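Local coordinates for protein sulfide-quinone reductase (Aquifex aeolicus, PDB 3HYW) that oxidises hydrogen sulfide, using a bound FAD and a quinone as electron acceptor, and builds up a polysulfur product, at residues Glu76-Ile81 and Asn86-Gln91; Leu101-Gly106 and Glu258-Ala263. All coordinates share one frame; numbering follows the deposited sequence.

Contact 1. Residues Glu76-Ile81 and Asn86-Gln91. With FAD (flavin-adenine dinucleotide), chain G; SO4 (sulfate ion), chain N.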
ATOM      1  N   GLU A  76      15.749  48.527   0.999  1.00 34.66           N
ATOM      2  CA  GLU A  76      17.129  48.246   0.632  1.00 34.92           C
ATOM      3  C   GLU A  76      17.475  46.845   1.073  1.00 34.96           C
ATOM      4  O   GLU A  76      16.886  46.313   2.015  1.00 35.13           O
ATOM      5  CB  GLU A  76      18.077  49.186   1.367  1.00 34.97           C
ATOM      6  CG  GLU A  76      18.196  50.557   0.804  1.00 35.84           C
ATOM      7  CD  GLU A  76      19.439  51.246   1.315  1.00 37.74           C
ATOM      8  OE1 GLU A  76      20.545  50.861   0.878  1.00 39.11           O
ATOM      9  OE2 GLU A  76      19.314  52.161   2.154  1.00 38.43           O
ATOM     10  N   LYS A  77      18.446  46.255   0.393  1.00 35.26           N
ATOM     11  CA  LYS A  77      19.051  45.018   0.843  1.00 35.50           C
ATOM     12  C   LYS A  77      19.929  45.310   2.059  1.00 35.12           C
ATOM     13  O   LYS A  77      20.760  46.227   2.029  1.00 35.19           O
ATOM     14  CB  LYS A  77      19.878  44.427  -0.298  1.00 35.95           C
ATOM     15  CG  LYS A  77      20.505  43.077  -0.026  1.00 37.74           C
ATOM     16  CD  LYS A  77      21.383  42.677  -1.204  1.00 40.29           C
ATOM     17  CE  LYS A  77      22.768  42.272  -0.742  1.00 42.22           C
ATOM     18  NZ  LYS A  77      23.554  41.612  -1.832  1.00 43.53           N
ATOM     19  N   ALA A  78      19.728  44.555   3.134  1.00 34.88           N
ATOM     20  CA  ALA A  78      20.674  44.555   4.250  1.00 35.13           C
ATOM     21  C   ALA A  78      21.942  43.816   3.817  1.00 35.24           C
ATOM     22  O   ALA A  78      21.876  42.679   3.348  1.00 35.37           O
ATOM     23  CB  ALA A  78      20.070  43.912   5.478  1.00 34.98           C
ATOM     24  N   GLU A  79      23.084  44.482   3.962  1.00 35.61           N
ATOM     25  CA  GLU A  79      24.355  43.997   3.426  1.00 36.03           C
ATOM     26  C   GLU A  79      25.195  43.276   4.478  1.00 35.67           C
ATOM     27  O   GLU A  79      25.741  42.202   4.218  1.00 35.89           O
ATOM     28  CB  GLU A  79      25.139  45.165   2.812  1.00 36.15           C
ATOM     29  CG  GLU A  79      26.482  44.798   2.200  1.00 36.74           C
ATOM     30  CD  GLU A  79      27.206  46.006   1.628  1.00 37.45           C
ATOM     31  OE1 GLU A  79      27.743  46.827   2.415  1.00 38.49           O
ATOM     32  OE2 GLU A  79      27.250  46.125   0.385  1.00 39.98           O
ATOM     33  N   SER A  80      25.312  43.870   5.660  1.00 35.42           N
ATOM     34  CA  SER A  80      26.055  43.234   6.739  1.00 35.54           C
ATOM     35  C   SER A  80      25.475  43.511   8.118  1.00 35.34           C
ATOM     36  O   SER A  80      24.671  44.427   8.302  1.00 35.53           O
ATOM     37  CB  SER A  80      27.552  43.598   6.682  1.00 35.62           C
ATOM     38  OG  SER A  80      27.777  44.958   6.976  1.00 35.88           O
ATOM     39  N   ILE A  81      25.886  42.687   9.075  1.00 35.24           N
ATOM     40  CA  ILE A  81      25.491  42.814  10.468  1.00 34.93           C
ATOM     41  C   ILE A  81      26.760  42.804  11.311  1.00 35.05           C
ATOM     42  O   ILE A  81      27.590  41.897  11.185  1.00 35.11           O
ATOM     43  CB  ILE A  81      24.579  41.637  10.914  1.00 34.90           C
ATOM     44  CG1 ILE A  81      23.269  41.618  10.115  1.00 34.69           C
ATOM     45  CG2 ILE A  81      24.305  41.692  12.421  1.00 34.46           C
ATOM     46  CD1 ILE A  81      22.517  40.291  10.177  1.00 34.65           C
ATOM     47  N   ASN A  86      26.120  46.103  17.470  1.00 34.91           N
ATOM     48  CA  ASN A  86      24.656  46.136  17.326  1.00 34.84           C
ATOM     49  C   ASN A  86      24.200  46.993  16.148  1.00 34.72           C
ATOM     50  O   ASN A  86      23.333  47.861  16.291  1.00 34.83           O
ATOM     51  CB  ASN A  86      23.966  46.599  18.619  1.00 34.95           C
ATOM     52  CG  ASN A  86      24.252  45.694  19.794  1.00 35.47           C
ATOM     53  OD1 ASN A  86      24.015  44.490  19.740  1.00 36.46           O
ATOM     54  ND2 ASN A  86      24.768  46.275  20.871  1.00 36.84           N
ATOM     55  N   THR A  87      24.786  46.748  14.981  1.00 34.71           N
ATOM     56  CA  THR A  87      24.447  47.519  13.788  1.00 34.72           C
ATOM     57  C   THR A  87      24.139  46.654  12.572  1.00 34.64           C
ATOM     58  O   THR A  87      24.616  45.525  12.453  1.00 34.72           O
ATOM     59  CB  THR A  87      25.565  48.493  13.388  1.00 34.33           C
ATOM     60  OG1 THR A  87      26.768  47.757  13.157  1.00 34.90           O
ATOM     61  CG2 THR A  87      25.795  49.555  14.463  1.00 34.81           C
ATOM     62  N   VAL A  88      23.333  47.213  11.676  1.00 34.69           N
ATOM     63  CA  VAL A  88      23.091  46.656  10.354  1.00 34.84           C
ATOM     64  C   VAL A  88      23.483  47.720   9.331  1.00 34.86           C
ATOM     65  O   VAL A  88      23.188  48.908   9.511  1.00 34.79           O
ATOM     66  CB  VAL A  88      21.599  46.259  10.160  1.00 34.85           C
ATOM     67  CG1 VAL A  88      21.376  45.578   8.803  1.00 35.57           C
ATOM     68  CG2 VAL A  88      21.141  45.336  11.276  1.00 34.69           C
ATOM     69  N   THR A  89      24.155  47.293   8.267  1.00 34.91           N
ATOM     70  CA  THR A  89      24.516  48.195   7.184  1.00 35.15           C
ATOM     71  C   THR A  89      23.806  47.765   5.910  1.00 35.33           C
ATOM     72  O   THR A  89      23.808  46.587   5.563  1.00 35.28           O
ATOM     73  CB  THR A  89      26.045  48.231   6.954  1.00 35.14           C
ATOM     74  OG1 THR A  89      26.718  48.272   8.216  1.00 35.13           O
ATOM     75  CG2 THR A  89      26.446  49.446   6.117  1.00 34.61           C
ATOM     76  N   THR A  90      23.195  48.727   5.223  1.00 35.69           N
ATOM     77  CA  THR A  90      22.497  48.448   3.971  1.00 36.24           C
ATOM     78  C   THR A  90      23.446  48.550   2.778  1.00 36.81           C
ATOM     79  O   THR A  90      24.587  48.999   2.919  1.00 36.90           O
ATOM     80  CB  THR A  90      21.274  49.376   3.767  1.00 36.07           C
ATOM     81  OG1 THR A  90      21.710  50.737   3.688  1.00 36.28           O
ATOM     82  CG2 THR A  90      20.279  49.228   4.909  1.00 35.73           C
ATOM     83  N   GLN A  91      22.964  48.139   1.606  1.00 37.62           N
ATOM     84  CA  GLN A  91      23.755  48.148   0.377  1.00 38.42           C
ATOM     85  C   GLN A  91      24.277  49.545   0.006  1.00 38.56           C
ATOM     86  O   GLN A  91      25.393  49.677  -0.491  1.00 38.57           O
ATOM     87  CB  GLN A  91      22.946  47.538  -0.774  1.00 38.81           C
ATOM     88  CG  GLN A  91      23.778  47.101  -1.977  1.00 40.40           C
ATOM     89  CD  GLN A  91      23.133  45.968  -2.770  1.00 42.92           C
ATOM     90  OE1 GLN A  91      21.910  45.899  -2.910  1.00 43.10           O
ATOM     91  NE2 GLN A  91      23.966  45.072  -3.298  1.00 44.07           N
TER
HETATM   92  PA  FAD G 441      10.000  35.046   2.738  1.00 23.13           P
HETATM   93  O1A FAD G 441       8.516  35.104   2.999  1.00 21.98           O
HETATM   94  O2A FAD G 441      10.494  34.540   1.418  1.00 24.09           O
HETATM   95  O5B FAD G 441      10.548  36.526   2.990  1.00 24.67           O
HETATM   96  C5B FAD G 441      11.922  36.876   3.002  1.00 24.01           C
HETATM   97  C4B FAD G 441      11.993  38.380   2.795  1.00 24.36           C
HETATM   98  O4B FAD G 441      13.318  38.849   3.044  1.00 25.28           O
HETATM   99  C3B FAD G 441      11.681  38.753   1.355  1.00 25.54           C
HETATM  100  O3B FAD G 441      10.868  39.932   1.353  1.00 25.86           O
HETATM  101  C2B FAD G 441      13.042  39.039   0.753  1.00 25.73           C
HETATM  102  O2B FAD G 441      12.963  39.961  -0.332  1.00 26.92           O
HETATM  103  C1B FAD G 441      13.781  39.627   1.941  1.00 25.75           C
HETATM  104  N9A FAD G 441      15.265  39.549   1.867  1.00 26.20           N
HETATM  105  C8A FAD G 441      16.014  38.523   1.408  1.00 26.17           C
HETATM  106  N7A FAD G 441      17.325  38.847   1.540  1.00 26.59           N
HETATM  107  C5A FAD G 441      17.387  40.087   2.079  1.00 26.19           C
HETATM  108  C6A FAD G 441      18.433  40.936   2.437  1.00 26.33           C
HETATM  109  N6A FAD G 441      19.718  40.555   2.253  1.00 25.81           N
HETATM  110  N1A FAD G 441      18.153  42.153   2.975  1.00 26.27           N
HETATM  111  C2A FAD G 441      16.883  42.550   3.165  1.00 26.78           C
HETATM  112  N3A FAD G 441      15.857  41.752   2.827  1.00 26.57           N
HETATM  113  C4A FAD G 441      16.085  40.519   2.289  1.00 26.06           C
HETATM  114  N1  FAD G 441       4.221  27.284   3.491  1.00 22.93           N
HETATM  115  C2  FAD G 441       2.972  26.909   3.875  1.00 23.66           C
HETATM  116  O2  FAD G 441       2.695  26.820   5.088  1.00 24.10           O
HETATM  117  N3  FAD G 441       2.004  26.638   2.966  1.00 23.08           N
HETATM  118  C4  FAD G 441       2.271  26.735   1.648  1.00 23.39           C
HETATM  119  O4  FAD G 441       1.313  26.455   0.716  1.00 23.55           O
HETATM  120  C4X FAD G 441       3.541  27.114   1.231  1.00 23.22           C
HETATM  121  N5  FAD G 441       3.804  27.203  -0.093  1.00 23.21           N
HETATM  122  C5X FAD G 441       5.030  27.576  -0.521  1.00 23.05           C
HETATM  123  C6  FAD G 441       5.272  27.675  -1.896  1.00 23.03           C
HETATM  124  C7  FAD G 441       6.527  28.047  -2.366  1.00 23.35           C
HETATM  125  C7M FAD G 441       6.748  28.135  -3.865  1.00 23.27           C
HETATM  126  C8  FAD G 441       7.544  28.322  -1.447  1.00 23.43           C
HETATM  127  C8M FAD G 441       8.937  28.729  -1.889  1.00 23.84           C
HETATM  128  C9  FAD G 441       7.294  28.216  -0.076  1.00 23.15           C
HETATM  129  C9A FAD G 441       6.029  27.852   0.410  1.00 23.25           C
HETATM  130  N10 FAD G 441       5.769  27.766   1.749  1.00 23.61           N
HETATM  131  C10 FAD G 441       4.533  27.391   2.171  1.00 23.12           C
HETATM  132  C1' FAD G 441       6.854  27.992   2.732  1.00 23.08           C
HETATM  133  C2' FAD G 441       6.926  29.280   3.525  1.00 22.43           C
HETATM  134  O2' FAD G 441       5.655  29.570   4.121  1.00 23.62           O
HETATM  135  C3' FAD G 441       7.436  30.400   2.618  1.00 22.62           C
HETATM  136  O3' FAD G 441       8.735  30.032   2.093  1.00 20.36           O
HETATM  137  C4' FAD G 441       7.537  31.721   3.370  1.00 22.58           C
HETATM  138  O4' FAD G 441       7.608  32.776   2.403  1.00 23.25           O
HETATM  139  C5' FAD G 441       8.763  31.750   4.275  1.00 21.62           C
HETATM  140  O5' FAD G 441       8.778  32.955   5.034  1.00 22.49           O
HETATM  141  P   FAD G 441      10.137  33.770   5.329  1.00 21.98           P
HETATM  142  O1P FAD G 441       9.761  35.014   6.090  1.00 21.34           O
HETATM  143  O2P FAD G 441      11.191  32.845   5.899  1.00 20.22           O
HETATM  144  O3P FAD G 441      10.706  34.164   3.872  1.00 21.19           O
HETATM  145  S   SO4 N 433      22.290  38.511   0.517  0.50 32.02           S
HETATM  146  O1  SO4 N 433      22.750  39.266  -0.635  0.50 32.04           O
HETATM  147  O2  SO4 N 433      22.756  37.137   0.352  0.50 31.58           O
HETATM  148  O3  SO4 N 433      22.815  39.089   1.750  0.50 29.31           O
HETATM  149  O4  SO4 N 433      20.829  38.546   0.539  0.50 31.34           O
HETATM  150  O   HOH W   1      19.547  47.470  -1.939  1.00 42.29           O
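Glu-76 and Thr-90 meet at the open end of an antiparallel beta hairpin, strands 78-82 and 87-90, whose register is broken by a classic beta bulge. The two side chains cross at about a right angle, with Glu-76 OE1 3.0 Å from Thr-90 OG1, a weak contact; OE1 is also bonded to Ser-92 OG, its stronger partner. At Lys-77 the backbone O accepts from Gln-91 N, while the backbone N reaches Gln-91 OE1 through a water. With CG anti to the backbone N (chi1 -176°), the lysine chain crosses the Gln-91 side chain obliquely and brings CG 3.5 Å from N6A of the adenine. Its NZ then bonds to O1 of a sulfate, probably from the crystallisation liquor, at 2.8 Å. Cutting Lys-77 back to an alanine would probably cost the sulfate one of its donors and take the outer methylenes, CD and CE, from beside the Gln-91 amide. Ala-78 reads the adenine with its main chain: its N donates to FAD N1A over 2.9 Å, and its O accepts from FAD N6A in a nearly straight bond (170°). Its CB meanwhile touches Val-88 CG1 on the side of the hairpin that also packs on Ile-8. The bulge follows, where Thr-89 O is gripped by two donors in its carbonyl plane, Glu-79 N at 2.7 Å and Ser-80 N at 3.1 Å. Ser-80 O takes the return bond from Thr-89 N, and the two hydroxyl-bearing side chains share one face, Thr-89 OG1 turning to Lys-95 NZ. Ile-81, on the other face with Val-88, brings its CA 3.5 Å from Thr-87 O in a CA-H...O contact.

Contact 2. Residues Leu101-Gly106 and Glu258-Ala263; sequences LVIATG and EVVASA. With FAD (flavin-adenine dinucleotide), chain G; SO4 (sulfate ion), chain N.
Ile-103 CG2 meets Val-260 CG2 at 3.6 Å, the side chains crossing at a slant, while Thr-105 CG2 comes only to 4.2 Å from Val-259 CG1; no hydrogen bond crosses between the segments. The second pair is shared with the cofactor. Thr-105 sets CG2 over the face of the adenine, 3.7 Å from FAD C5A, and Val-259 CG1 comes from the same side of the ring, 3.9 Å from FAD N6A. In Thr-105 the methyl lies anti to the carbonyl carbon, which turns it onto the ring. Further along the FAD, Gly-106 CA comes within 3.2 Å of the pyrophosphate oxygen O3P.

Beyond this shell, two backbone amides hold a sulfate, Glu-258 N to O2 at 2.9 Å and Val-259 N to O3 at 3.1 Å, at the start of helix 258-261, whose amides would probably favour an anion. On the strand side, Ile-103 is fixed by backbone pairing with Phe-290 and also packs on Ile-81. The run Ala-104, Thr-105, Gly-106 after a parallel strand is the ATG motif of the FAD-binding Rossmann domain in the disulfide oxidoreductase-like flavoproteins.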
ATOM      1  N   LEU A 101      17.602  42.604  17.124  1.00 32.54           N
ATOM      2  CA  LEU A 101      17.603  42.327  15.691  1.00 32.03           C
ATOM      3  C   LEU A 101      16.853  41.036  15.380  1.00 31.83           C
ATOM      4  O   LEU A 101      17.098  40.007  16.008  1.00 31.48           O
ATOM      5  CB  LEU A 101      19.042  42.217  15.161  1.00 32.03           C
ATOM      6  CG  LEU A 101      19.215  41.801  13.694  1.00 31.85           C
ATOM      7  CD1 LEU A 101      18.853  42.953  12.772  1.00 31.81           C
ATOM      8  CD2 LEU A 101      20.617  41.308  13.401  1.00 31.80           C
ATOM      9  N   VAL A 102      15.949  41.105  14.408  1.00 31.67           N
ATOM     10  CA  VAL A 102      15.255  39.916  13.904  1.00 31.66           C
ATOM     11  C   VAL A 102      15.680  39.646  12.457  1.00 31.51           C
ATOM     12  O   VAL A 102      15.449  40.468  11.564  1.00 31.53           O
ATOM     13  CB  VAL A 102      13.712  40.065  13.965  1.00 31.54           C
ATOM     14  CG1 VAL A 102      13.028  38.809  13.444  1.00 31.41           C
ATOM     15  CG2 VAL A 102      13.254  40.372  15.376  1.00 31.07           C
ATOM     16  N   ILE A 103      16.295  38.491  12.237  1.00 31.42           N
ATOM     17  CA  ILE A 103      16.707  38.087  10.895  1.00 31.44           C
ATOM     18  C   ILE A 103      15.644  37.185  10.287  1.00 31.45           C
ATOM     19  O   ILE A 103      15.361  36.099  10.810  1.00 32.00           O
ATOM     20  CB  ILE A 103      18.097  37.398  10.890  1.00 31.02           C
ATOM     21  CG1 ILE A 103      19.123  38.280  11.617  1.00 31.30           C
ATOM     22  CG2 ILE A 103      18.533  37.089   9.440  1.00 30.57           C
ATOM     23  CD1 ILE A 103      20.442  37.606  11.925  1.00 31.08           C
ATOM     24  N   ALA A 104      15.052  37.646   9.186  1.00 31.40           N
ATOM     25  CA  ALA A 104      13.952  36.934   8.527  1.00 31.35           C
ATOM     26  C   ALA A 104      14.022  37.054   6.995  1.00 31.45           C
ATOM     27  O   ALA A 104      13.025  37.381   6.330  1.00 31.06           O
ATOM     28  CB  ALA A 104      12.607  37.446   9.054  1.00 31.20           C
ATOM     29  N   THR A 105      15.198  36.770   6.451  1.00 31.04           N
ATOM     30  CA  THR A 105      15.498  36.980   5.037  1.00 31.43           C
ATOM     31  C   THR A 105      15.003  35.870   4.091  1.00 31.61           C
ATOM     32  O   THR A 105      15.157  35.976   2.877  1.00 31.25           O
ATOM     33  CB  THR A 105      17.019  37.171   4.817  1.00 31.31           C
ATOM     34  OG1 THR A 105      17.728  36.120   5.472  1.00 31.23           O
ATOM     35  CG2 THR A 105      17.486  38.496   5.380  1.00 31.49           C
ATOM     36  N   GLY A 106      14.417  34.812   4.640  1.00 32.21           N
ATOM     37  CA  GLY A 106      13.878  33.727   3.812  1.00 33.00           C
ATOM     38  C   GLY A 106      14.974  32.849   3.223  1.00 33.67           C
ATOM     39  O   GLY A 106      16.124  32.931   3.650  1.00 33.37           O
ATOM     40  N   GLU A 258      24.337  36.249   2.595  1.00 35.44           N
ATOM     41  CA  GLU A 258      25.625  36.829   2.936  1.00 34.75           C
ATOM     42  C   GLU A 258      25.549  37.780   4.124  1.00 34.17           C
ATOM     43  O   GLU A 258      26.510  37.909   4.874  1.00 34.06           O
ATOM     44  CB  GLU A 258      26.238  37.518   1.717  1.00 35.02           C
ATOM     45  CG  GLU A 258      26.605  36.539   0.615  1.00 35.60           C
ATOM     46  CD  GLU A 258      27.617  35.501   1.076  1.00 37.28           C
ATOM     47  OE1 GLU A 258      28.775  35.889   1.335  1.00 36.77           O
ATOM     48  OE2 GLU A 258      27.256  34.304   1.175  1.00 37.51           O
ATOM     49  N   VAL A 259      24.401  38.429   4.303  1.00 33.57           N
ATOM     50  CA  VAL A 259      24.193  39.309   5.460  1.00 32.76           C
ATOM     51  C   VAL A 259      24.325  38.530   6.779  1.00 32.37           C
ATOM     52  O   VAL A 259      24.882  39.039   7.754  1.00 32.14           O
ATOM     53  CB  VAL A 259      22.841  40.096   5.379  1.00 32.85           C
ATOM     54  CG1 VAL A 259      21.647  39.166   5.393  1.00 32.05           C
ATOM     55  CG2 VAL A 259      22.736  41.116   6.505  1.00 32.66           C
ATOM     56  N   VAL A 260      23.828  37.295   6.797  1.00 31.86           N
ATOM     57  CA  VAL A 260      23.984  36.435   7.969  1.00 31.88           C
ATOM     58  C   VAL A 260      25.451  36.012   8.128  1.00 31.95           C
ATOM     59  O   VAL A 260      26.019  36.136   9.214  1.00 31.44           O
ATOM     60  CB  VAL A 260      23.024  35.225   7.941  1.00 31.86           C
ATOM     61  CG1 VAL A 260      23.331  34.261   9.072  1.00 32.74           C
ATOM     62  CG2 VAL A 260      21.589  35.699   8.081  1.00 31.47           C
ATOM     63  N   ALA A 261      26.053  35.532   7.037  1.00 32.28           N
ATOM     64  CA  ALA A 261      27.480  35.174   7.007  1.00 32.72           C
ATOM     65  C   ALA A 261      28.390  36.294   7.531  1.00 33.01           C
ATOM     66  O   ALA A 261      29.420  36.027   8.143  1.00 33.28           O
ATOM     67  CB  ALA A 261      27.892  34.759   5.597  1.00 32.69           C
ATOM     68  N   SER A 262      27.991  37.543   7.305  1.00 33.37           N
ATOM     69  CA  SER A 262      28.770  38.703   7.739  1.00 33.71           C
ATOM     70  C   SER A 262      28.884  38.855   9.266  1.00 33.64           C
ATOM     71  O   SER A 262      29.812  39.494   9.757  1.00 33.78           O
ATOM     72  CB  SER A 262      28.214  39.984   7.114  1.00 33.78           C
ATOM     73  OG  SER A 262      26.995  40.367   7.726  1.00 34.93           O
ATOM     74  N   ALA A 263      27.954  38.256  10.006  1.00 33.47           N
ATOM     75  CA  ALA A 263      27.939  38.353  11.473  1.00 33.66           C
ATOM     76  C   ALA A 263      28.889  37.361  12.168  1.00 33.60           C
ATOM     77  O   ALA A 263      29.049  37.390  13.392  1.00 33.54           O
ATOM     78  CB  ALA A 263      26.504  38.190  11.999  1.00 33.44           C
TER
HETATM   79  PA  FAD G 441      10.000  35.046   2.738  1.00 23.13           P
HETATM   80  O1A FAD G 441       8.516  35.104   2.999  1.00 21.98           O
HETATM   81  O2A FAD G 441      10.494  34.540   1.418  1.00 24.09           O
HETATM   82  O5B FAD G 441      10.548  36.526   2.990  1.00 24.67           O
HETATM   83  C5B FAD G 441      11.922  36.876   3.002  1.00 24.01           C
HETATM   84  C4B FAD G 441      11.993  38.380   2.795  1.00 24.36           C
HETATM   85  O4B FAD G 441      13.318  38.849   3.044  1.00 25.28           O
HETATM   86  C3B FAD G 441      11.681  38.753   1.355  1.00 25.54           C
HETATM   87  O3B FAD G 441      10.868  39.932   1.353  1.00 25.86           O
HETATM   88  C2B FAD G 441      13.042  39.039   0.753  1.00 25.73           C
HETATM   89  O2B FAD G 441      12.963  39.961  -0.332  1.00 26.92           O
HETATM   90  C1B FAD G 441      13.781  39.627   1.941  1.00 25.75           C
HETATM   91  N9A FAD G 441      15.265  39.549   1.867  1.00 26.20           N
HETATM   92  C8A FAD G 441      16.014  38.523   1.408  1.00 26.17           C
HETATM   93  N7A FAD G 441      17.325  38.847   1.540  1.00 26.59           N
HETATM   94  C5A FAD G 441      17.387  40.087   2.079  1.00 26.19           C
HETATM   95  C6A FAD G 441      18.433  40.936   2.437  1.00 26.33           C
HETATM   96  N6A FAD G 441      19.718  40.555   2.253  1.00 25.81           N
HETATM   97  N1A FAD G 441      18.153  42.153   2.975  1.00 26.27           N
HETATM   98  C2A FAD G 441      16.883  42.550   3.165  1.00 26.78           C
HETATM   99  N3A FAD G 441      15.857  41.752   2.827  1.00 26.57           N
HETATM  100  C4A FAD G 441      16.085  40.519   2.289  1.00 26.06           C
HETATM  101  N1  FAD G 441       4.221  27.284   3.491  1.00 22.93           N
HETATM  102  C2  FAD G 441       2.972  26.909   3.875  1.00 23.66           C
HETATM  103  O2  FAD G 441       2.695  26.820   5.088  1.00 24.10           O
HETATM  104  N3  FAD G 441       2.004  26.638   2.966  1.00 23.08           N
HETATM  105  C4  FAD G 441       2.271  26.735   1.648  1.00 23.39           C
HETATM  106  O4  FAD G 441       1.313  26.455   0.716  1.00 23.55           O
HETATM  107  C4X FAD G 441       3.541  27.114   1.231  1.00 23.22           C
HETATM  108  N5  FAD G 441       3.804  27.203  -0.093  1.00 23.21           N
HETATM  109  C5X FAD G 441       5.030  27.576  -0.521  1.00 23.05           C
HETATM  110  C6  FAD G 441       5.272  27.675  -1.896  1.00 23.03           C
HETATM  111  C7  FAD G 441       6.527  28.047  -2.366  1.00 23.35           C
HETATM  112  C7M FAD G 441       6.748  28.135  -3.865  1.00 23.27           C
HETATM  113  C8  FAD G 441       7.544  28.322  -1.447  1.00 23.43           C
HETATM  114  C8M FAD G 441       8.937  28.729  -1.889  1.00 23.84           C
HETATM  115  C9  FAD G 441       7.294  28.216  -0.076  1.00 23.15           C
HETATM  116  C9A FAD G 441       6.029  27.852   0.410  1.00 23.25           C
HETATM  117  N10 FAD G 441       5.769  27.766   1.749  1.00 23.61           N
HETATM  118  C10 FAD G 441       4.533  27.391   2.171  1.00 23.12           C
HETATM  119  C1' FAD G 441       6.854  27.992   2.732  1.00 23.08           C
HETATM  120  C2' FAD G 441       6.926  29.280   3.525  1.00 22.43           C
HETATM  121  O2' FAD G 441       5.655  29.570   4.121  1.00 23.62           O
HETATM  122  C3' FAD G 441       7.436  30.400   2.618  1.00 22.62           C
HETATM  123  O3' FAD G 441       8.735  30.032   2.093  1.00 20.36           O
HETATM  124  C4' FAD G 441       7.537  31.721   3.370  1.00 22.58           C
HETATM  125  O4' FAD G 441       7.608  32.776   2.403  1.00 23.25           O
HETATM  126  C5' FAD G 441       8.763  31.750   4.275  1.00 21.62           C
HETATM  127  O5' FAD G 441       8.778  32.955   5.034  1.00 22.49           O
HETATM  128  P   FAD G 441      10.137  33.770   5.329  1.00 21.98           P
HETATM  129  O1P FAD G 441       9.761  35.014   6.090  1.00 21.34           O
HETATM  130  O2P FAD G 441      11.191  32.845   5.899  1.00 20.22           O
HETATM  131  O3P FAD G 441      10.706  34.164   3.872  1.00 21.19           O
HETATM  132  S   SO4 N 433      22.290  38.511   0.517  0.50 32.02           S
HETATM  133  O1  SO4 N 433      22.750  39.266  -0.635  0.50 32.04           O
HETATM  134  O2  SO4 N 433      22.756  37.137   0.352  0.50 31.58           O
HETATM  135  O3  SO4 N 433      22.815  39.089   1.750  0.50 29.31           O
HETATM  136  O4  SO4 N 433      20.829  38.546   0.539  0.50 31.34           O

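In the fold
Contact 1 and contact 2 lie with their centres about 9 Å apart and touch directly: Ser-262 OG is 2.9 Å from Ile-81 N, a probable hydrogen bond, and Val-259 CB packs 3.4 Å from Ala-78 O. Both belong to the adenine end of the FAD site and divide the base between them, Ala-78 taking N1A and N6A with its main chain and Thr-105 and Val-259 one of its faces. The sulfate is shared as well, since Lys-77 comes to it from just ahead of the hairpin strand and the first amides of helix 258-261 from the other contact, and Lys-108 NZ is also bonded to it. Sulfide chemistry lies elsewhere: the side chain of Thr-105 is about 14 Å from a bound H2S.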